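Local coordinates for internalin (Listeria monocytogenes serotype 4b, PDB 4FMZ), which belongs to the leucine-rich-repeat internalin family and probably takes part in bacterial adhesion to, and invasion of, host cells, at residues Asn209-Ile214 and Leu226-Asn231; Glu190-Leu195 and Thr215-Met220; Thr79-Leu84 and Ser104-Leu109. All coordinates share one frame; numbering follows the deposited sequence. Where two conformers were deposited one is given.

Contact 1: residues Asn209-Ile214 and Leu226-Asn231; sequences NQITDI and LKIGNN. With EDO (1,2-ethanediol), chain E.
The side-chain amide of N231 is sandwiched between backbone and aliphatic groups: I211 CB and CG1 lie over one face, CB 3.9 Å from N231 CG, while the carbonyl oxygen of N230 lies under the other. N231 ND2 gives a bond to I228 O (3.0 Å) that runs in the amide plane but comes from above the plane of the acceptor carbonyl; ND2 also reaches A206 O. I211 N, by contrast, meets N231 OD1 (3.1 Å, 161° at the hydrogen) tilted about 25° from that plane. With CG anti to the carbonyl carbon (chi1 -83°), the amide is directed back at the preceding coil. There N209 N bonds chiefly to N230 O, at 3.2 Å, and approaches N231 OD1 obliquely from the N230 O side as a weak donor. N209 occupies the same place one coil earlier, its amide held by A206, L184, N187 and I189. Deeper in, I228 CD1 packs against I211 CD1 and, at 4.0 Å, I214 CG2. Toward the solvent a water bridges N209 O and N230 OD1, and Q210 NE2 binds O2 of an ethanediol, probably a crystallisation additive. N231 fills the asparagine position of the LxxLxLxxN repeat consensus; its buried amide has both polar atoms satisfied, OD1 by I211 N and ND2 by I228 O and A206 O, and so ties its own turn to the preceding coil.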
ATOM      1  N   ASN A 209     -13.359  -4.561  -2.106  1.00 23.04           N
ATOM      2  CA  ASN A 209     -14.192  -3.462  -1.649  1.00 22.96           C
ATOM      3  C   ASN A 209     -15.592  -3.737  -2.208  1.00 27.65           C
ATOM      4  O   ASN A 209     -15.901  -4.900  -2.515  1.00 27.28           O
ATOM      5  CB  ASN A 209     -13.602  -2.089  -2.060  1.00 22.40           C
ATOM      6  CG  ASN A 209     -12.472  -1.655  -1.169  1.00 33.89           C
ATOM      7  OD1 ASN A 209     -12.682  -1.302  -0.010  1.00 23.56           O
ATOM      8  ND2 ASN A 209     -11.247  -1.696  -1.668  1.00 23.58           N
ATOM      9  N   GLN A 210     -16.432  -2.710  -2.328  1.00 24.40           N
ATOM     10  CA  GLN A 210     -17.795  -2.828  -2.851  1.00 24.84           C
ATOM     11  C   GLN A 210     -17.986  -1.803  -3.986  1.00 27.79           C
ATOM     12  O   GLN A 210     -19.072  -1.240  -4.145  1.00 27.76           O
ATOM     13  CB  GLN A 210     -18.816  -2.596  -1.705  1.00 26.87           C
ATOM     14  CG  GLN A 210     -18.810  -3.667  -0.609  1.00 34.96           C
ATOM     15  CD  GLN A 210     -19.411  -3.159   0.685  1.00 50.17           C
ATOM     16  OE1 GLN A 210     -20.594  -2.803   0.764  1.00 47.39           O
ATOM     17  NE2 GLN A 210     -18.607  -3.116   1.738  1.00 32.80           N
ATOM     18  N   ILE A 211     -16.915  -1.558  -4.765  1.00 23.55           N
ATOM     19  CA  ILE A 211     -16.887  -0.567  -5.842  1.00 23.41           C
ATOM     20  C   ILE A 211     -17.695  -1.058  -7.063  1.00 28.15           C
ATOM     21  O   ILE A 211     -17.431  -2.136  -7.610  1.00 27.13           O
ATOM     22  CB  ILE A 211     -15.416  -0.191  -6.207  1.00 25.92           C
ATOM     23  CG1 ILE A 211     -14.677   0.432  -4.970  1.00 25.62           C
ATOM     24  CG2 ILE A 211     -15.369   0.795  -7.390  1.00 26.42           C
ATOM     25  CD1 ILE A 211     -13.130   0.343  -5.019  1.00 30.63           C
ATOM     26  N   THR A 212     -18.665  -0.240  -7.497  1.00 26.34           N
ATOM     27  CA  THR A 212     -19.515  -0.560  -8.652  1.00 27.18           C
ATOM     28  C   THR A 212     -19.143   0.252  -9.899  1.00 32.88           C
ATOM     29  O   THR A 212     -19.518  -0.134 -11.009  1.00 35.22           O
ATOM     30  CB  THR A 212     -21.013  -0.307  -8.322  1.00 33.70           C
ATOM     31  OG1 THR A 212     -21.190   1.048  -7.904  1.00 38.02           O
ATOM     32  CG2 THR A 212     -21.547  -1.237  -7.250  1.00 30.60           C
ATOM     33  N   ASP A 213     -18.499   1.415  -9.708  1.00 28.20           N
ATOM     34  CA  ASP A 213     -18.206   2.354 -10.781  1.00 27.71           C
ATOM     35  C   ASP A 213     -16.757   2.855 -10.734  1.00 30.08           C
ATOM     36  O   ASP A 213     -16.326   3.411  -9.722  1.00 29.27           O
ATOM     37  CB  ASP A 213     -19.194   3.535 -10.667  1.00 31.16           C
ATOM     38  CG  ASP A 213     -19.126   4.635 -11.716  1.00 38.93           C
ATOM     39  OD1 ASP A 213     -18.347   4.494 -12.683  1.00 38.40           O
ATOM     40  OD2 ASP A 213     -19.872   5.624 -11.580  1.00 45.97           O
ATOM     41  N   ILE A 214     -16.028   2.700 -11.862  1.00 25.37           N
ATOM     42  CA  ILE A 214     -14.646   3.156 -11.969  1.00 24.35           C
ATOM     43  C   ILE A 214     -14.502   4.398 -12.886  1.00 27.20           C
ATOM     44  O   ILE A 214     -13.393   4.680 -13.338  1.00 26.03           O
ATOM     45  CB  ILE A 214     -13.668   2.019 -12.375  1.00 26.39           C
ATOM     46  CG1 ILE A 214     -14.115   1.270 -13.659  1.00 26.91           C
ATOM     47  CG2 ILE A 214     -13.433   1.078 -11.193  1.00 26.04           C
ATOM     48  CD1 ILE A 214     -12.992   0.512 -14.385  1.00 34.29           C
ATOM     49  N   LEU A 226      -3.148  -1.009 -12.118  1.00 20.51           N
ATOM     50  CA  LEU A 226      -4.449  -0.981 -11.468  1.00 20.10           C
ATOM     51  C   LEU A 226      -4.797  -2.388 -11.014  1.00 23.72           C
ATOM     52  O   LEU A 226      -4.820  -3.303 -11.830  1.00 24.03           O
ATOM     53  CB  LEU A 226      -5.548  -0.400 -12.408  1.00 20.10           C
ATOM     54  CG  LEU A 226      -7.004  -0.411 -11.884  1.00 23.83           C
ATOM     55  CD1 LEU A 226      -7.193   0.554 -10.722  1.00 24.24           C
ATOM     56  CD2 LEU A 226      -7.968  -0.016 -12.974  1.00 26.58           C
ATOM     57  N   LYS A 227      -5.023  -2.552  -9.708  1.00 19.97           N
ATOM     58  CA  LYS A 227      -5.407  -3.810  -9.065  1.00 19.80           C
ATOM     59  C   LYS A 227      -6.705  -3.533  -8.323  1.00 23.53           C
ATOM     60  O   LYS A 227      -6.711  -2.790  -7.348  1.00 22.55           O
ATOM     61  CB  LYS A 227      -4.298  -4.331  -8.120  1.00 22.25           C
ATOM     62  CG  LYS A 227      -2.933  -4.549  -8.784  1.00 34.63           C
ATOM     63  CD  LYS A 227      -1.921  -5.120  -7.785  1.00 39.13           C
ATOM     64  CE  LYS A 227      -0.570  -5.355  -8.411  1.00 50.74           C
ATOM     65  NZ  LYS A 227       0.187  -4.093  -8.653  1.00 64.22           N
ATOM     66  N   ILE A 228      -7.826  -4.047  -8.834  1.00 21.18           N
ATOM     67  CA  ILE A 228      -9.124  -3.735  -8.244  1.00 20.07           C
ATOM     68  C   ILE A 228     -10.074  -4.962  -8.376  1.00 23.41           C
ATOM     69  O   ILE A 228     -11.276  -4.823  -8.611  1.00 21.59           O
ATOM     70  CB  ILE A 228      -9.651  -2.412  -8.904  1.00 23.34           C
ATOM     71  CG1 ILE A 228     -10.743  -1.703  -8.069  1.00 24.32           C
ATOM     72  CG2 ILE A 228      -9.988  -2.550 -10.402  1.00 22.76           C
ATOM     73  CD1 ILE A 228     -10.934  -0.166  -8.385  1.00 29.47           C
ATOM     74  N   GLY A 229      -9.512  -6.156  -8.144  1.00 20.08           N
ATOM     75  CA  GLY A 229     -10.265  -7.402  -8.120  1.00 20.14           C
ATOM     76  C   GLY A 229     -11.224  -7.444  -6.939  1.00 25.29           C
ATOM     77  O   GLY A 229     -11.096  -6.637  -6.013  1.00 24.75           O
ATOM     78  N   ASN A 230     -12.180  -8.381  -6.946  1.00 23.29           N
ATOM     79  CA  ASN A 230     -13.201  -8.531  -5.898  1.00 23.29           C
ATOM     80  C   ASN A 230     -13.916  -7.212  -5.582  1.00 24.85           C
ATOM     81  O   ASN A 230     -13.813  -6.660  -4.476  1.00 23.95           O
ATOM     82  CB  ASN A 230     -12.717  -9.164  -4.597  1.00 24.58           C
ATOM     83  CG  ASN A 230     -13.891  -9.952  -3.987  1.00 50.76           C
ATOM     84  OD1 ASN A 230     -15.026  -9.467  -3.850  1.00 39.80           O
ATOM     85  ND2 ASN A 230     -13.696 -11.199  -3.655  1.00 45.16           N
ATOM     86  N   ASN A 231     -14.631  -6.715  -6.569  1.00 21.55           N
ATOM     87  CA  ASN A 231     -15.461  -5.535  -6.450  1.00 21.45           C
ATOM     88  C   ASN A 231     -16.756  -5.851  -7.203  1.00 26.34           C
ATOM     89  O   ASN A 231     -17.046  -7.033  -7.435  1.00 26.34           O
ATOM     90  CB  ASN A 231     -14.726  -4.297  -6.962  1.00 24.04           C
ATOM     91  CG  ASN A 231     -13.810  -3.720  -5.917  1.00 31.91           C
ATOM     92  OD1 ASN A 231     -14.265  -3.166  -4.928  1.00 21.95           O
ATOM     93  ND2 ASN A 231     -12.511  -3.889  -6.074  1.00 21.84           N
TER
HETATM   94  C1  EDO E 403     -16.158  -6.653   2.085  1.00 43.14           C
HETATM   95  O1  EDO E 403     -16.027  -6.256   3.444  1.00 44.10           O
HETATM   96  C2  EDO E 403     -15.414  -5.641   1.186  1.00 40.57           C
HETATM   97  O2  EDO E 403     -15.974  -4.350   1.376  1.00 36.94           O
HETATM   98  O   HOH W   1     -15.258  -7.425  -1.892  1.00 31.02           O

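Contact 2: residues Glu190-Leu195 and Thr215-Met220; sequences EDISPL and TPVANM
I192 and L195 meet P216, V217 and M220 where two successive turns of the leucine-rich-repeat solenoid stack on the side away from the parallel strands. The ring of P216 is at the centre, its CG against the I192 carbonyl oxygen at 3.3 Å, the same oxygen that accepts the L195 N-H inside its own 3-10 turn. CG also meets the I192 side chain, 3.8 Å from CG1, with the two groups crossing at about a right angle.

I192 holds CG1 in the crowded position between the backbone N and the carbonyl carbon. This chi1 of 52° turns CG1 toward P216, and the extended chi2 carries CD1 on to V217, where it touches CG2 at 4.0 Å.

Farther along, the selenomethionine M220 runs out fully extended (chi2 168°, chi3 -179°) and lays its terminal CE alongside L195, 3.8 Å from CB and 3.6 Å from L195 O. L195 and M220 both also pack on F204 of strand 203-205, so this end of the contact belongs to the hydrophobic core. No hydrogen bond joins the two segments; each braces its own turn instead. On the 215-220 side, N219 ND2 and N219 N reach P216 O from the same face of the carbonyl. In 190-195 an Asx turn does this work: D191 OD1 receives S193 OG on its syn side at 2.6 Å and S193 N on its anti side at 2.9 Å.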
ATOM      1  N   GLU A 190     -17.605   1.791  -1.302  1.00 27.54           N
ATOM      2  CA  GLU A 190     -18.653   1.624  -2.316  1.00 27.41           C
ATOM      3  C   GLU A 190     -18.456   2.600  -3.473  1.00 30.91           C
ATOM      4  O   GLU A 190     -18.723   2.256  -4.625  1.00 30.70           O
ATOM      5  CB  GLU A 190     -20.044   1.883  -1.697  1.00 29.56           C
ATOM      6  CG  GLU A 190     -20.527   0.854  -0.693  1.00 40.38           C
ATOM      7  CD  GLU A 190     -21.803   1.247   0.033  1.00 64.28           C
ATOM      8  OE1 GLU A 190     -22.735   1.761  -0.628  1.00 69.15           O
ATOM      9  OE2 GLU A 190     -21.880   1.025   1.262  1.00 53.45           O
ATOM     10  N   ASP A 191     -18.004   3.830  -3.136  1.00 27.13           N
ATOM     11  CA  ASP A 191     -17.892   4.984  -4.020  1.00 26.82           C
ATOM     12  C   ASP A 191     -16.491   5.629  -4.029  1.00 29.38           C
ATOM     13  O   ASP A 191     -16.039   6.198  -3.014  1.00 28.88           O
ATOM     14  CB  ASP A 191     -18.948   6.011  -3.563  1.00 29.85           C
ATOM     15  CG  ASP A 191     -19.058   7.302  -4.352  1.00 40.06           C
ATOM     16  OD1 ASP A 191     -18.381   7.427  -5.387  1.00 38.53           O
ATOM     17  OD2 ASP A 191     -19.851   8.175  -3.945  1.00 50.54           O
ATOM     18  N   ILE A 192     -15.835   5.592  -5.209  1.00 25.11           N
ATOM     19  CA  ILE A 192     -14.508   6.206  -5.384  1.00 25.39           C
ATOM     20  C   ILE A 192     -14.600   7.503  -6.238  1.00 29.41           C
ATOM     21  O   ILE A 192     -13.560   8.068  -6.585  1.00 28.03           O
ATOM     22  CB  ILE A 192     -13.447   5.224  -5.957  1.00 28.41           C
ATOM     23  CG1 ILE A 192     -13.924   4.511  -7.258  1.00 28.49           C
ATOM     24  CG2 ILE A 192     -12.957   4.237  -4.889  1.00 28.95           C
ATOM     25  CD1 ILE A 192     -12.752   3.990  -8.172  1.00 34.39           C
ATOM     26  N   SER A 193     -15.826   8.013  -6.513  1.00 27.39           N
ATOM     27  CA  SER A 193     -16.014   9.229  -7.322  1.00 28.73           C
ATOM     28  C   SER A 193     -15.135  10.431  -6.851  1.00 33.50           C
ATOM     29  O   SER A 193     -14.599  11.075  -7.747  1.00 33.78           O
ATOM     30  CB  SER A 193     -17.482   9.642  -7.410  1.00 33.61           C
ATOM     31  OG  SER A 193     -18.037   9.935  -6.138  1.00 44.50           O
ATOM     32  N   PRO A 194     -14.844  10.710  -5.543  1.00 30.88           N
ATOM     33  CA  PRO A 194     -13.941  11.835  -5.222  1.00 31.91           C
ATOM     34  C   PRO A 194     -12.501  11.651  -5.718  1.00 34.94           C
ATOM     35  O   PRO A 194     -11.777  12.634  -5.838  1.00 36.22           O
ATOM     36  CB  PRO A 194     -13.942  11.868  -3.690  1.00 34.02           C
ATOM     37  CG  PRO A 194     -15.166  11.143  -3.283  1.00 37.92           C
ATOM     38  CD  PRO A 194     -15.330  10.074  -4.298  1.00 32.47           C
ATOM     39  N   LEU A 195     -12.092  10.416  -6.038  1.00 28.56           N
ATOM     40  CA  LEU A 195     -10.727  10.127  -6.473  1.00 25.85           C
ATOM     41  C   LEU A 195     -10.428  10.603  -7.912  1.00 26.87           C
ATOM     42  O   LEU A 195      -9.281  10.501  -8.348  1.00 24.75           O
ATOM     43  CB  LEU A 195     -10.384   8.627  -6.297  1.00 24.33           C
ATOM     44  CG  LEU A 195     -10.481   8.068  -4.854  1.00 27.67           C
ATOM     45  CD1 LEU A 195      -9.814   6.712  -4.759  1.00 27.93           C
ATOM     46  CD2 LEU A 195      -9.849   9.040  -3.790  1.00 29.91           C
ATOM     47  N   THR A 215     -15.594   5.179 -13.089  1.00 24.41           N
ATOM     48  CA  THR A 215     -15.556   6.425 -13.866  1.00 25.24           C
ATOM     49  C   THR A 215     -14.385   7.358 -13.396  1.00 30.11           C
ATOM     50  O   THR A 215     -13.638   7.804 -14.275  1.00 28.60           O
ATOM     51  CB  THR A 215     -16.916   7.146 -13.809  1.00 34.24           C
ATOM     52  OG1 THR A 215     -17.865   6.337 -14.503  1.00 39.37           O
ATOM     53  CG2 THR A 215     -16.892   8.527 -14.438  1.00 31.78           C
ATOM     54  N   PRO A 216     -14.128   7.596 -12.069  1.00 28.79           N
ATOM     55  CA  PRO A 216     -13.019   8.502 -11.688  1.00 28.98           C
ATOM     56  C   PRO A 216     -11.630   8.085 -12.185  1.00 30.72           C
ATOM     57  O   PRO A 216     -10.767   8.949 -12.327  1.00 31.06           O
ATOM     58  CB  PRO A 216     -13.054   8.489 -10.157  1.00 30.66           C
ATOM     59  CG  PRO A 216     -13.829   7.283  -9.805  1.00 34.68           C
ATOM     60  CD  PRO A 216     -14.874   7.181 -10.861  1.00 30.16           C
ATOM     61  N   VAL A 217     -11.425   6.793 -12.482  1.00 26.82           N
ATOM     62  CA  VAL A 217     -10.135   6.252 -12.933  1.00 26.07           C
ATOM     63  C   VAL A 217      -9.761   6.840 -14.332  1.00 29.54           C
ATOM     64  O   VAL A 217      -8.570   6.982 -14.617  1.00 29.68           O
ATOM     65  CB  VAL A 217     -10.124   4.693 -12.897  1.00 29.08           C
ATOM     66  CG1 VAL A 217      -8.796   4.126 -13.372  1.00 28.64           C
ATOM     67  CG2 VAL A 217     -10.445   4.182 -11.491  1.00 28.27           C
ATOM     68  N   ALA A 218     -10.757   7.252 -15.146  1.00 25.28           N
ATOM     69  CA  ALA A 218     -10.512   7.893 -16.442  1.00 24.80           C
ATOM     70  C   ALA A 218      -9.673   9.186 -16.281  1.00 27.54           C
ATOM     71  O   ALA A 218      -8.948   9.550 -17.197  1.00 27.92           O
ATOM     72  CB  ALA A 218     -11.830   8.204 -17.149  1.00 25.65           C
ATOM     73  N   ASN A 219      -9.738   9.843 -15.108  1.00 24.34           N
ATOM     74  CA  ASN A 219      -8.964  11.065 -14.808  1.00 23.78           C
ATOM     75  C   ASN A 219      -7.494  10.768 -14.527  1.00 26.51           C
ATOM     76  O   ASN A 219      -6.651  11.651 -14.679  1.00 26.44           O
ATOM     77  CB  ASN A 219      -9.548  11.793 -13.608  1.00 25.08           C
ATOM     78  CG  ASN A 219     -10.949  12.293 -13.816  1.00 42.84           C
ATOM     79  OD1 ASN A 219     -11.171  13.390 -14.303  1.00 38.50           O
ATOM     80  ND2 ASN A 219     -11.925  11.474 -13.483  1.00 41.42           N
HETATM   81  N   MSE A 220      -7.190   9.536 -14.080  1.00 22.39           N
HETATM   82  CA  MSE A 220      -5.830   9.101 -13.726  1.00 20.02           C
HETATM   83  C   MSE A 220      -5.119   8.691 -15.024  1.00 26.48           C
HETATM   84  O   MSE A 220      -4.774   7.534 -15.205  1.00 24.68           O
HETATM   85  CB  MSE A 220      -5.884   7.946 -12.706  1.00 19.98           C
HETATM   86  CG  MSE A 220      -6.721   8.243 -11.465  1.00 22.43           C
HETATM   87 SE   MSE A 220      -6.941   6.585 -10.582  0.75 22.99          SE
HETATM   88  CE  MSE A 220      -8.104   7.169  -8.987  1.00 21.02           C
TER

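Contact 3: residues Thr79-Leu84 and Ser104-Leu109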
ATOM      1  N   THR A  79       2.789   0.569  23.577  1.00 28.25           N
ATOM      2  CA  THR A  79       1.409   1.042  23.724  1.00 28.63           C
ATOM      3  C   THR A  79       1.406   2.564  23.851  1.00 34.13           C
ATOM      4  O   THR A  79       0.671   3.224  23.137  1.00 35.38           O
ATOM      5  CB  THR A  79       0.687   0.390  24.915  1.00 36.79           C
ATOM      6  OG1 THR A  79       1.458   0.564  26.097  1.00 36.32           O
ATOM      7  CG2 THR A  79       0.395  -1.080  24.699  1.00 35.56           C
ATOM      8  N   ASP A  80       2.234   3.114  24.747  1.00 31.02           N
ATOM      9  CA  ASP A  80       2.329   4.542  25.036  1.00 30.96           C
ATOM     10  C   ASP A  80       3.513   5.187  24.301  1.00 33.34           C
ATOM     11  O   ASP A  80       4.669   4.860  24.576  1.00 33.15           O
ATOM     12  CB  ASP A  80       2.460   4.741  26.564  1.00 32.83           C
ATOM     13  CG  ASP A  80       2.414   6.173  27.056  1.00 41.90           C
ATOM     14  OD1 ASP A  80       2.199   7.078  26.229  1.00 41.99           O
ATOM     15  OD2 ASP A  80       2.572   6.386  28.278  1.00 49.55           O
ATOM     16  N   ILE A  81       3.219   6.139  23.409  1.00 28.94           N
ATOM     17  CA  ILE A  81       4.260   6.843  22.655  1.00 27.84           C
ATOM     18  C   ILE A  81       4.437   8.301  23.140  1.00 30.58           C
ATOM     19  O   ILE A  81       5.117   9.062  22.446  1.00 28.89           O
ATOM     20  CB  ILE A  81       4.056   6.771  21.106  1.00 30.45           C
ATOM     21  CG1 ILE A  81       2.646   7.197  20.676  1.00 30.40           C
ATOM     22  CG2 ILE A  81       4.403   5.369  20.574  1.00 29.75           C
ATOM     23  CD1 ILE A  81       2.578   7.784  19.288  1.00 35.75           C
ATOM     24  N   SER A  82       3.876   8.676  24.339  1.00 27.80           N
ATOM     25  CA  SER A  82       4.006  10.034  24.888  0.50 28.34           C
ATOM     26  C   SER A  82       5.489  10.499  24.979  1.00 31.15           C
ATOM     27  O   SER A  82       5.734  11.661  24.689  1.00 30.90           O
ATOM     28  CB  SER A  82       3.319  10.169  26.246  0.50 32.40           C
ATOM     29  OG  SER A  82       3.751   9.190  27.175  0.50 40.55           O
ATOM     30  N   PRO A  83       6.525   9.642  25.281  1.00 27.34           N
ATOM     31  CA  PRO A  83       7.914  10.172  25.310  1.00 27.34           C
ATOM     32  C   PRO A  83       8.420  10.716  23.956  1.00 31.03           C
ATOM     33  O   PRO A  83       9.458  11.374  23.940  1.00 28.51           O
ATOM     34  CB  PRO A  83       8.750   8.958  25.752  1.00 27.89           C
ATOM     35  CG  PRO A  83       7.791   8.091  26.466  1.00 31.23           C
ATOM     36  CD  PRO A  83       6.528   8.218  25.676  1.00 27.04           C
ATOM     37  N   LEU A  84       7.691  10.474  22.833  1.00 28.26           N
ATOM     38  CA  LEU A  84       8.085  11.007  21.521  1.00 28.39           C
ATOM     39  C   LEU A  84       7.648  12.459  21.316  1.00 31.39           C
ATOM     40  O   LEU A  84       8.122  13.097  20.373  1.00 30.89           O
ATOM     41  CB  LEU A  84       7.467  10.176  20.362  1.00 28.43           C
ATOM     42  CG  LEU A  84       7.954   8.753  20.129  1.00 32.05           C
ATOM     43  CD1 LEU A  84       7.302   8.151  18.897  1.00 30.93           C
ATOM     44  CD2 LEU A  84       9.460   8.695  19.993  1.00 35.08           C
ATOM     45  N   SER A 104      -1.778  10.870  20.014  1.00 29.45           N
ATOM     46  CA  SER A 104      -1.740  12.285  20.440  1.00 30.62           C
ATOM     47  C   SER A 104      -0.326  12.857  20.421  1.00 32.96           C
ATOM     48  O   SER A 104      -0.133  13.989  19.996  1.00 31.78           O
ATOM     49  CB  SER A 104      -2.316  12.449  21.847  1.00 34.32           C
ATOM     50  OG  SER A 104      -3.708  12.176  21.879  1.00 42.10           O
ATOM     51  N   ALA A 105       0.661  12.051  20.836  1.00 30.60           N
ATOM     52  CA  ALA A 105       2.072  12.439  20.930  1.00 30.62           C
ATOM     53  C   ALA A 105       2.710  12.820  19.589  1.00 34.06           C
ATOM     54  O   ALA A 105       3.775  13.426  19.593  1.00 35.37           O
ATOM     55  CB  ALA A 105       2.862  11.313  21.556  1.00 31.07           C
ATOM     56  N   LEU A 106       2.068  12.506  18.450  1.00 28.92           N
ATOM     57  CA  LEU A 106       2.645  12.859  17.152  1.00 27.62           C
ATOM     58  C   LEU A 106       2.248  14.266  16.690  1.00 32.03           C
ATOM     59  O   LEU A 106       2.796  14.752  15.689  1.00 30.12           O
ATOM     60  CB  LEU A 106       2.208  11.845  16.086  1.00 27.01           C
ATOM     61  CG  LEU A 106       2.463  10.359  16.377  1.00 30.24           C
ATOM     62  CD1 LEU A 106       2.026   9.495  15.205  1.00 29.39           C
ATOM     63  CD2 LEU A 106       3.928  10.101  16.706  1.00 31.23           C
ATOM     64  N   GLN A 107       1.299  14.913  17.397  1.00 30.63           N
ATOM     65  CA  GLN A 107       0.714  16.191  16.976  1.00 30.98           C
ATOM     66  C   GLN A 107       1.728  17.325  16.720  1.00 36.18           C
ATOM     67  O   GLN A 107       1.492  18.086  15.795  1.00 35.71           O
ATOM     68  CB  GLN A 107      -0.399  16.664  17.922  1.00 33.08           C
ATOM     69  CG  GLN A 107       0.024  17.093  19.325  1.00 49.54           C
ATOM     70  CD  GLN A 107      -1.060  16.878  20.362  1.00 67.19           C
ATOM     71  OE1 GLN A 107      -2.256  17.004  20.100  1.00 60.39           O
ATOM     72  NE2 GLN A 107      -0.661  16.549  21.578  1.00 64.86           N
ATOM     73  N   ASN A 108       2.839  17.428  17.470  1.00 33.77           N
ATOM     74  CA  ASN A 108       3.806  18.518  17.251  1.00 34.04           C
ATOM     75  C   ASN A 108       4.976  18.095  16.335  1.00 36.44           C
ATOM     76  O   ASN A 108       5.881  18.898  16.084  1.00 36.18           O
ATOM     77  CB  ASN A 108       4.356  19.039  18.586  1.00 39.91           C
ATOM     78  CG  ASN A 108       3.323  19.605  19.540  1.00 74.40           C
ATOM     79  OD1 ASN A 108       2.222  20.005  19.151  1.00 69.59           O
ATOM     80  ND2 ASN A 108       3.668  19.666  20.822  1.00 72.32           N
ATOM     81  N   LEU A 109       4.957  16.846  15.818  1.00 30.97           N
ATOM     82  CA  LEU A 109       6.070  16.357  14.990  1.00 29.20           C
ATOM     83  C   LEU A 109       5.847  16.763  13.522  1.00 32.36           C
ATOM     84  O   LEU A 109       5.812  15.921  12.623  1.00 29.50           O
ATOM     85  CB  LEU A 109       6.260  14.834  15.163  1.00 28.22           C
ATOM     86  CG  LEU A 109       6.294  14.271  16.600  1.00 32.01           C
ATOM     87  CD1 LEU A 109       6.653  12.791  16.595  1.00 31.14           C
ATOM     88  CD2 LEU A 109       7.289  15.029  17.483  1.00 35.52           C
TER
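S82 and A105 bring the two backbones closest, their CA atoms 5.0 Å apart, where the short 3-10 segment 82-84 lies against the one that begins at S104; a type I turn, L106 to L109, follows on the second side. The CB of A105, in the middle, meets the I81 carbonyl oxygen at 3.3 Å and S82 CA at 3.7 Å, consistent with the close approach of the two main chains. On the core side I81 reaches over with CD1, which lies 3.7 Å from L106 CD2; the two side chains cross at about a right angle. L106 CG sits beside its own backbone N (chi1 -54°), which with the extended chi2 brings CD2 to I81, and both L106 and L84 pack on L93 of strand 92-94. At the far end L109 CD2 touches the carbonyl oxygen of L84, 3.6 Å away. D80 forms an Asx turn, OD1 accepting from S82 N at 3.0 Å. Across the interface methyl groups meet methyl groups, a CA and carbonyl oxygens; the I81 oxygen beneath A105 CB is bonded within its own turn, to L84 N. Between these two segments the contact is therefore apolar, and the polar bonds stay within each.

In the fold
From the N terminus, contact 3 comes first: its loop opens after strand 70-72 and closes after strand 92-94, joining two adjacent coils of the solenoid. It is complete long before the others begin, and its centre lies about 36 Å from that of contact 1 and 35 Å from that of contact 2. Contact 2 opens at 190-195, then contact 1 at 209-214; contact 2 closes at 215-220 and contact 1 at 226-231, so the two loops cross. They share the coil between strands 203-205 and 225-227 and touch, I211 CD1 lying 3.9 Å from I192 CG2. Together they tie three consecutive coils along the repeat axis.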